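Uncharacterized protein YLR132C (Kluyveromyces marxianus, PDB 6PFQ) is the U6 snRNA phosphodiesterase Usb1, an exoribonuclease of the 2H phosphodiesterase superfamily that probably trims the 3' end of U6 snRNA. Local coordinates at residues K31-V36 / T185-R190; W102-N107 / D177-L182. All coordinates share one frame; numbering follows the deposited sequence.

Contact 1: residues K31-V36 / T185-R190. With GOL (glycerol), chain F.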
ATOM      1  N   LYS A  31      -4.255   6.313  17.024  1.00 27.37           N
ATOM      2  CA  LYS A  31      -4.454   7.377  18.005  1.00 24.93           C
ATOM      3  C   LYS A  31      -3.142   7.701  18.697  1.00 26.84           C
ATOM      4  O   LYS A  31      -2.802   8.873  18.904  1.00 30.63           O
ATOM      5  CB  LYS A  31      -5.547   7.002  19.009  1.00 26.18           C
ATOM      6  CG  LYS A  31      -5.833   8.136  19.960  1.00 32.87           C
ATOM      7  CD  LYS A  31      -7.149   7.952  20.730  1.00 43.80           C
ATOM      8  CE  LYS A  31      -7.211   6.638  21.429  1.00 34.73           C
ATOM      9  NZ  LYS A  31      -8.461   6.605  22.313  1.00 39.19           N
ATOM     10  N   GLY A  32      -2.355   6.672  18.973  1.00 26.16           N
ATOM     11  CA  GLY A  32      -1.104   6.880  19.667  1.00 30.98           C
ATOM     12  C   GLY A  32      -0.091   7.598  18.807  1.00 26.37           C
ATOM     13  O   GLY A  32       0.632   8.467  19.290  1.00 29.56           O
ATOM     14  N   VAL A  33      -0.000   7.224  17.524  1.00 25.51           N
ATOM     15  CA  VAL A  33       0.865   7.949  16.589  1.00 25.17           C
ATOM     16  C   VAL A  33       0.451   9.407  16.506  1.00 26.02           C
ATOM     17  O   VAL A  33       1.284  10.321  16.548  1.00 25.48           O
ATOM     18  CB  VAL A  33       0.850   7.284  15.197  1.00 24.42           C
ATOM     19  CG1 VAL A  33       1.686   8.149  14.208  1.00 24.25           C
ATOM     20  CG2 VAL A  33       1.476   5.900  15.303  1.00 22.69           C
ATOM     21  N   ASN A  34      -0.844   9.656  16.392  1.00 22.70           N
ATOM     22  CA  ASN A  34      -1.285  11.030  16.220  1.00 23.88           C
ATOM     23  C   ASN A  34      -1.114  11.857  17.499  1.00 30.80           C
ATOM     24  O   ASN A  34      -0.856  13.070  17.418  1.00 32.32           O
ATOM     25  CB  ASN A  34      -2.738  11.047  15.732  1.00 26.01           C
ATOM     26  CG  ASN A  34      -2.847  10.653  14.277  1.00 27.27           C
ATOM     27  OD1 ASN A  34      -1.907  10.847  13.506  1.00 26.68           O
ATOM     28  ND2 ASN A  34      -3.980  10.105  13.896  1.00 27.42           N
ATOM     29  N   ALA A  35      -1.126  11.226  18.673  1.00 28.97           N
ATOM     30  CA  ALA A  35      -0.778  11.975  19.884  1.00 32.33           C
ATOM     31  C   ALA A  35       0.656  12.482  19.815  1.00 29.56           C
ATOM     32  O   ALA A  35       0.943  13.607  20.239  1.00 32.93           O
ATOM     33  CB  ALA A  35      -0.972  11.094  21.140  1.00 30.66           C
ATOM     34  N   VAL A  36       1.569  11.671  19.275  1.00 29.23           N
ATOM     35  CA  VAL A  36       2.937  12.133  19.048  1.00 32.66           C
ATOM     36  C   VAL A  36       2.977  13.245  17.986  1.00 31.89           C
ATOM     37  O   VAL A  36       3.703  14.232  18.136  1.00 30.50           O
ATOM     38  CB  VAL A  36       3.842  10.949  18.674  1.00 28.99           C
ATOM     39  CG1 VAL A  36       5.238  11.448  18.371  1.00 30.14           C
ATOM     40  CG2 VAL A  36       3.867   9.901  19.809  1.00 30.01           C
ATOM     41  N   THR A 185      11.224   6.887  16.241  1.00 33.26           N
ATOM     42  CA  THR A 185      11.841   6.998  17.565  1.00 36.17           C
ATOM     43  C   THR A 185      10.825   7.176  18.682  1.00 36.75           C
ATOM     44  O   THR A 185      11.049   6.693  19.803  1.00 37.90           O
ATOM     45  CB  THR A 185      12.818   8.180  17.618  1.00 35.25           C
ATOM     46  OG1 THR A 185      12.098   9.383  17.405  1.00 43.75           O
ATOM     47  CG2 THR A 185      13.853   8.085  16.556  1.00 33.67           C
ATOM     48  N   GLU A 186       9.712   7.862  18.418  1.00 29.17           N
ATOM     49  CA  GLU A 186       8.794   8.225  19.492  1.00 32.66           C
ATOM     50  C   GLU A 186       7.409   7.613  19.375  1.00 29.65           C
ATOM     51  O   GLU A 186       6.627   7.755  20.319  1.00 28.90           O
ATOM     52  CB  GLU A 186       8.640   9.759  19.581  1.00 30.31           C
ATOM     53  CG  GLU A 186       9.889  10.469  20.113  1.00 47.48           C
ATOM     54  CD  GLU A 186       9.665  11.953  20.379  1.00 59.65           C
ATOM     55  OE1 GLU A 186       8.508  12.359  20.622  1.00 62.11           O
ATOM     56  OE2 GLU A 186      10.655  12.720  20.350  1.00 66.76           O
ATOM     57  N   ALA A 187       7.070   6.944  18.264  1.00 28.43           N
ATOM     58  CA  ALA A 187       5.697   6.468  18.062  1.00 28.47           C
ATOM     59  C   ALA A 187       5.621   4.989  17.682  1.00 28.61           C
ATOM     60  O   ALA A 187       4.632   4.557  17.082  1.00 29.14           O
ATOM     61  CB  ALA A 187       4.995   7.311  16.997  1.00 28.33           C
ATOM     62  N   SER A 188       6.609   4.191  18.079  1.00 28.00           N
ATOM     63  CA  SER A 188       6.735   2.782  17.695  1.00 27.54           C
ATOM     64  C   SER A 188       6.335   1.750  18.759  1.00 28.76           C
ATOM     65  O   SER A 188       6.451   0.555  18.486  1.00 27.84           O
ATOM     66  CB  SER A 188       8.193   2.496  17.288  1.00 29.42           C
ATOM     67  OG  SER A 188       8.473   3.204  16.096  1.00 35.19           O
ATOM     68  N   ASP A 189       5.913   2.152  19.962  1.00 26.52           N
ATOM     69  CA  ASP A 189       5.802   1.159  21.036  1.00 26.37           C
ATOM     70  C   ASP A 189       4.677   0.159  20.815  1.00 30.98           C
ATOM     71  O   ASP A 189       4.693  -0.916  21.427  1.00 29.31           O
ATOM     72  CB  ASP A 189       5.604   1.830  22.410  1.00 30.49           C
ATOM     73  CG  ASP A 189       6.806   2.668  22.835  1.00 43.63           C
ATOM     74  OD1 ASP A 189       7.855   2.621  22.166  1.00 41.29           O
ATOM     75  OD2 ASP A 189       6.716   3.372  23.853  1.00 42.54           O
ATOM     76  N   ARG A 190       3.661   0.498  20.019  1.00 28.98           N
ATOM     77  CA  ARG A 190       2.586  -0.455  19.789  1.00 26.33           C
ATOM     78  C   ARG A 190       2.788  -1.250  18.501  1.00 28.03           C
ATOM     79  O   ARG A 190       1.892  -1.992  18.100  1.00 26.96           O
ATOM     80  CB  ARG A 190       1.220   0.246  19.735  1.00 26.82           C
ATOM     81  CG  ARG A 190       0.933   1.328  20.811  1.00 25.01           C
ATOM     82  CD  ARG A 190       0.407   0.704  22.142  1.00 26.97           C
ATOM     83  NE  ARG A 190       1.426  -0.017  22.919  1.00 30.91           N
ATOM     84  CZ  ARG A 190       2.325   0.570  23.723  1.00 30.11           C
ATOM     85  NH1 ARG A 190       2.370   1.897  23.838  1.00 33.40           N
ATOM     86  NH2 ARG A 190       3.183  -0.153  24.414  1.00 29.55           N
TER
HETATM   87  C1  GOL F 303       3.895   4.612  21.257  1.00 41.55           C
HETATM   88  O1  GOL F 303       5.195   5.008  20.958  1.00 43.16           O
HETATM   89  C2  GOL F 303       2.936   5.774  20.940  1.00 38.80           C
HETATM   90  O2  GOL F 303       1.668   5.276  20.744  1.00 31.00           O
HETATM   91  C3  GOL F 303       2.988   6.701  22.206  1.00 45.49           C
HETATM   92  O3  GOL F 303       1.759   7.405  22.229  1.00 53.80           O
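Glu186, which packs against Val36, also helps grip a glycerol hydroxyl, O1. Asp189 N donates to glycerol O1 over 3.1 Å in a nearly straight bond (166°). Glycerol O1 in turn gives a weak bond of 3.2 Å to Glu186 O. In this 2H phosphodiesterase fold, the contact sets the C-terminal end of helix 169-186 against helix 20-39. Ala187 is the first residue to leave the helical path, and the turn after it bends round glycerol O1. The other end of the glycerol reaches helix 20-39, where O3 weakly donates to Gly32 O at 3.3 Å. The ligand probably comes from the crystallisation liquor, so the bridge it makes may be incidental to the fold. No direct hydrogen bond joins the two segments.

The protein's own contact is apolar and small. Val36 points at the helix end and lays both methyls against it. Val36 CG1, anti to the backbone N (chi1 177°), meets Glu186 CB at 4.0 Å. Val36 CG2 lies 3.5 Å from Glu186 O and also touches the Ala187 methyl. With an alanine here both methyls are gone, which would probably open a gap over Glu186 CB and O and weaken the packing on the Ala187 methyl. The carboxylate of Glu186 turns elsewhere, its OE1 bonding His40 NE2. One turn earlier on helix 20-39, Val33 adds a second methyl against Ala187. Trp102 NE1 bonds Ala187 O, and Val33 CG2 rests 3.9 Å from that same Ala187 O and 4.2 Å from Ala187 CB.

Contact 2: residues W102-N107 / D177-L182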
ATOM      1  N   TRP A 102       7.868   1.688  11.350  1.00 22.02           N
ATOM      2  CA  TRP A 102       7.083   2.590  10.520  1.00 19.96           C
ATOM      3  C   TRP A 102       7.890   3.076   9.336  1.00 22.94           C
ATOM      4  O   TRP A 102       9.081   3.389   9.463  1.00 22.29           O
ATOM      5  CB  TRP A 102       6.651   3.820  11.316  1.00 19.32           C
ATOM      6  CG  TRP A 102       5.636   3.592  12.344  1.00 19.68           C
ATOM      7  CD1 TRP A 102       5.761   3.915  13.683  1.00 26.29           C
ATOM      8  CD2 TRP A 102       4.298   3.047  12.181  1.00 21.47           C
ATOM      9  NE1 TRP A 102       4.608   3.606  14.331  1.00 22.64           N
ATOM     10  CE2 TRP A 102       3.696   3.064  13.451  1.00 24.42           C
ATOM     11  CE3 TRP A 102       3.567   2.542  11.091  1.00 22.24           C
ATOM     12  CZ2 TRP A 102       2.386   2.597  13.672  1.00 25.98           C
ATOM     13  CZ3 TRP A 102       2.251   2.099  11.299  1.00 22.03           C
ATOM     14  CH2 TRP A 102       1.676   2.134  12.592  1.00 21.54           C
ATOM     15  N   LEU A 103       7.213   3.180   8.184  1.00 21.31           N
ATOM     16  CA  LEU A 103       7.743   3.801   6.985  1.00 20.39           C
ATOM     17  C   LEU A 103       6.807   4.937   6.588  1.00 20.94           C
ATOM     18  O   LEU A 103       5.628   4.917   6.930  1.00 20.67           O
ATOM     19  CB  LEU A 103       7.829   2.800   5.849  1.00 20.94           C
ATOM     20  CG  LEU A 103       8.523   1.471   6.220  1.00 26.43           C
ATOM     21  CD1 LEU A 103       8.382   0.510   5.068  1.00 20.02           C
ATOM     22  CD2 LEU A 103       9.998   1.736   6.477  1.00 24.14           C
ATOM     23  N   VAL A 104       7.333   5.941   5.886  1.00 19.51           N
ATOM     24  CA  VAL A 104       6.458   6.978   5.326  1.00 20.70           C
ATOM     25  C   VAL A 104       6.743   7.052   3.839  1.00 22.99           C
ATOM     26  O   VAL A 104       7.903   7.261   3.440  1.00 25.37           O
ATOM     27  CB  VAL A 104       6.628   8.353   5.987  1.00 21.85           C
ATOM     28  CG1 VAL A 104       5.598   9.333   5.355  1.00 20.85           C
ATOM     29  CG2 VAL A 104       6.392   8.253   7.545  1.00 23.12           C
ATOM     30  N   TYR A 105       5.721   6.762   3.034  1.00 19.66           N
ATOM     31  CA  TYR A 105       5.799   6.819   1.566  1.00 21.47           C
ATOM     32  C   TYR A 105       4.980   7.989   1.041  1.00 22.71           C
ATOM     33  O   TYR A 105       3.847   8.170   1.454  1.00 22.37           O
ATOM     34  CB  TYR A 105       5.246   5.547   0.930  1.00 19.34           C
ATOM     35  CG  TYR A 105       6.145   4.322   1.075  1.00 20.99           C
ATOM     36  CD1 TYR A 105       7.296   4.195   0.315  1.00 23.16           C
ATOM     37  CD2 TYR A 105       5.826   3.299   1.975  1.00 18.55           C
ATOM     38  CE1 TYR A 105       8.123   3.056   0.418  1.00 25.27           C
ATOM     39  CE2 TYR A 105       6.640   2.164   2.082  1.00 22.17           C
ATOM     40  CZ  TYR A 105       7.776   2.059   1.319  1.00 22.39           C
ATOM     41  OH  TYR A 105       8.567   0.952   1.426  1.00 23.97           O
ATOM     42  N   GLU A 106       5.520   8.718   0.062  1.00 22.71           N
ATOM     43  CA  GLU A 106       4.793   9.807  -0.588  1.00 26.15           C
ATOM     44  C   GLU A 106       4.075   9.310  -1.835  1.00 27.87           C
ATOM     45  O   GLU A 106       4.527   8.363  -2.497  1.00 25.43           O
ATOM     46  CB  GLU A 106       5.759  10.909  -0.968  1.00 29.55           C
ATOM     47  CG  GLU A 106       6.230  11.648   0.211  1.00 29.38           C
ATOM     48  CD  GLU A 106       7.040  12.849  -0.186  1.00 33.08           C
ATOM     49  OE1 GLU A 106       7.893  12.712  -1.085  1.00 35.34           O
ATOM     50  OE2 GLU A 106       6.814  13.919   0.398  1.00 30.53           O
ATOM     51  N   ASN A 107       2.939   9.939  -2.147  1.00 22.40           N
ATOM     52  CA  ASN A 107       2.267   9.646  -3.408  1.00 24.24           C
ATOM     53  C   ASN A 107       2.955  10.412  -4.544  1.00 25.52           C
ATOM     54  O   ASN A 107       3.977  11.074  -4.339  1.00 24.83           O
ATOM     55  CB  ASN A 107       0.770   9.943  -3.329  1.00 23.29           C
ATOM     56  CG  ASN A 107       0.472  11.431  -3.116  1.00 22.42           C
ATOM     57  OD1 ASN A 107       1.332  12.184  -2.703  1.00 23.41           O
ATOM     58  ND2 ASN A 107      -0.766  11.843  -3.421  1.00 25.91           N
ATOM     59  N   ASP A 177      11.957  13.498   6.131  1.00 26.50           N
ATOM     60  CA  ASP A 177      12.920  12.645   6.830  1.00 27.62           C
ATOM     61  C   ASP A 177      12.856  12.827   8.346  1.00 26.90           C
ATOM     62  O   ASP A 177      13.004  11.856   9.096  1.00 28.24           O
ATOM     63  CB  ASP A 177      14.327  12.925   6.288  1.00 30.37           C
ATOM     64  CG  ASP A 177      14.523  12.315   4.886  1.00 37.67           C
ATOM     65  OD1 ASP A 177      13.911  11.261   4.592  1.00 43.28           O
ATOM     66  OD2 ASP A 177      15.275  12.888   4.078  1.00 45.46           O
ATOM     67  N   SER A 178      12.596  14.028   8.837  1.00 26.70           N
ATOM     68  CA  SER A 178      12.433  14.145  10.281  1.00 29.49           C
ATOM     69  C   SER A 178      11.091  13.572  10.736  1.00 29.67           C
ATOM     70  O   SER A 178      10.975  13.106  11.867  1.00 29.31           O
ATOM     71  CB  SER A 178      12.596  15.592  10.744  1.00 33.11           C
ATOM     72  OG  SER A 178      11.634  16.459  10.218  1.00 35.20           O
ATOM     73  N   LEU A 179      10.072  13.570   9.878  1.00 26.70           N
ATOM     74  CA  LEU A 179       8.839  12.870  10.248  1.00 27.78           C
ATOM     75  C   LEU A 179       9.084  11.365  10.341  1.00 24.27           C
ATOM     76  O   LEU A 179       8.629  10.706  11.286  1.00 24.89           O
ATOM     77  CB  LEU A 179       7.723  13.171   9.229  1.00 26.58           C
ATOM     78  CG  LEU A 179       6.429  12.355   9.338  1.00 24.07           C
ATOM     79  CD1 LEU A 179       5.737  12.534  10.702  1.00 23.29           C
ATOM     80  CD2 LEU A 179       5.470  12.694   8.144  1.00 22.15           C
ATOM     81  N   ARG A 180       9.800  10.802   9.355  1.00 24.06           N
ATOM     82  CA  ARG A 180      10.148   9.389   9.400  1.00 22.57           C
ATOM     83  C   ARG A 180      10.926   9.066  10.675  1.00 28.13           C
ATOM     84  O   ARG A 180      10.652   8.060  11.353  1.00 27.85           O
ATOM     85  CB  ARG A 180      10.983   9.021   8.182  1.00 21.20           C
ATOM     86  CG  ARG A 180      10.150   8.993   6.879  1.00 25.29           C
ATOM     87  CD  ARG A 180      11.088   9.024   5.677  1.00 25.37           C
ATOM     88  NE  ARG A 180      10.376   8.644   4.447  1.00 26.77           N
ATOM     89  CZ  ARG A 180      10.848   8.881   3.233  1.00 25.26           C
ATOM     90  NH1 ARG A 180      12.015   9.540   3.108  1.00 25.73           N
ATOM     91  NH2 ARG A 180      10.157   8.485   2.155  1.00 22.41           N
ATOM     92  N   ASN A 181      11.890   9.918  11.033  1.00 26.61           N
ATOM     93  CA  ASN A 181      12.642   9.665  12.262  1.00 28.74           C
ATOM     94  C   ASN A 181      11.756   9.794  13.490  1.00 31.04           C
ATOM     95  O   ASN A 181      11.928   9.057  14.461  1.00 31.07           O
ATOM     96  CB  ASN A 181      13.832  10.629  12.386  1.00 28.96           C
ATOM     97  CG  ASN A 181      14.571  10.473  13.727  1.00 37.85           C
ATOM     98  OD1 ASN A 181      15.252   9.489  13.946  1.00 42.19           O
ATOM     99  ND2 ASN A 181      14.386  11.425  14.634  1.00 46.70           N
ATOM    100  N   LEU A 182      10.842  10.761  13.483  1.00 27.13           N
ATOM    101  CA  LEU A 182       9.996  10.985  14.646  1.00 28.74           C
ATOM    102  C   LEU A 182       9.082   9.790  14.919  1.00 27.23           C
ATOM    103  O   LEU A 182       8.994   9.317  16.059  1.00 30.34           O
ATOM    104  CB  LEU A 182       9.195  12.271  14.462  1.00 25.37           C
ATOM    105  CG  LEU A 182       8.199  12.571  15.576  1.00 27.43           C
ATOM    106  CD1 LEU A 182       8.935  12.746  16.920  1.00 26.23           C
ATOM    107  CD2 LEU A 182       7.317  13.789  15.204  1.00 27.41           C
TER
HETATM  108  O   HOH W   1       9.640   6.143   9.327  1.00 30.67           O
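The guanidinium group of Arg180 meets Val104 and Asp177 at its edge, close to its own plane. Two of its nitrogens grip one atom side-on: Arg180 NH2 reaches Val104 O at 2.9 Å, and NE reaches the same oxygen at 3.0 Å. NH2 approaches almost in line with the carbonyl bond (161°), while NE comes in at a slant. This helix-on-sheet packing belongs to the 2H phosphodiesterase fold. Helix 169-186 lies beside strand 102-106, whose residues Leu103 and Tyr105 make backbone bonds to strand 112-119. The Val104 carbonyl points off the opposite edge, and Arg180 satisfies it.

A salt bridge within the helix steadies the arginine, with Arg180 NH1 lying 3.0 Å from Asp177 OD1. These bonds at three nitrogens should hold the flat group against rotation. Arg180 runs extended from CG to NE, which carries its head past the Val104 side chain to the carbonyl. On the way Arg180 CG packs 3.7 Å from Val104 CB. Leu179 and Leu176 of the same helix also border this buried valine. Tyr105 points away from the helix and stacks on His154, a residue that binds UMP in this protein, which suggests that the strand lies between the helix and the UMP site. Farther along, a water donates to two carbonyls, 2.8 Å from Trp102 O and 3.0 Å from Arg180 O.

Overall arrangement
From the N terminus, strand 9-16 leads into helix 20-39, which carries residues 31-36. The chain then builds strands 59-68 and 94-99, with helix 72-88 between them, and reaches residues 102-107. After strand 112-119, helix 121-137 and strand 154-161, helix 169-186 closes contact 2 with residues 177-182. Its last residues and the following turn then close contact 1. Contact 2 is therefore nested inside the larger loop of contact 1. Their centres lie about 13 Å apart, and both use helix 169-186. Together they tie helix 169-186 and the turn after it to strand 102-106 and to helix 20-39. Trp102 packs on Val33 and Ser188, and Leu182 packs on Val36, joining the two contacts.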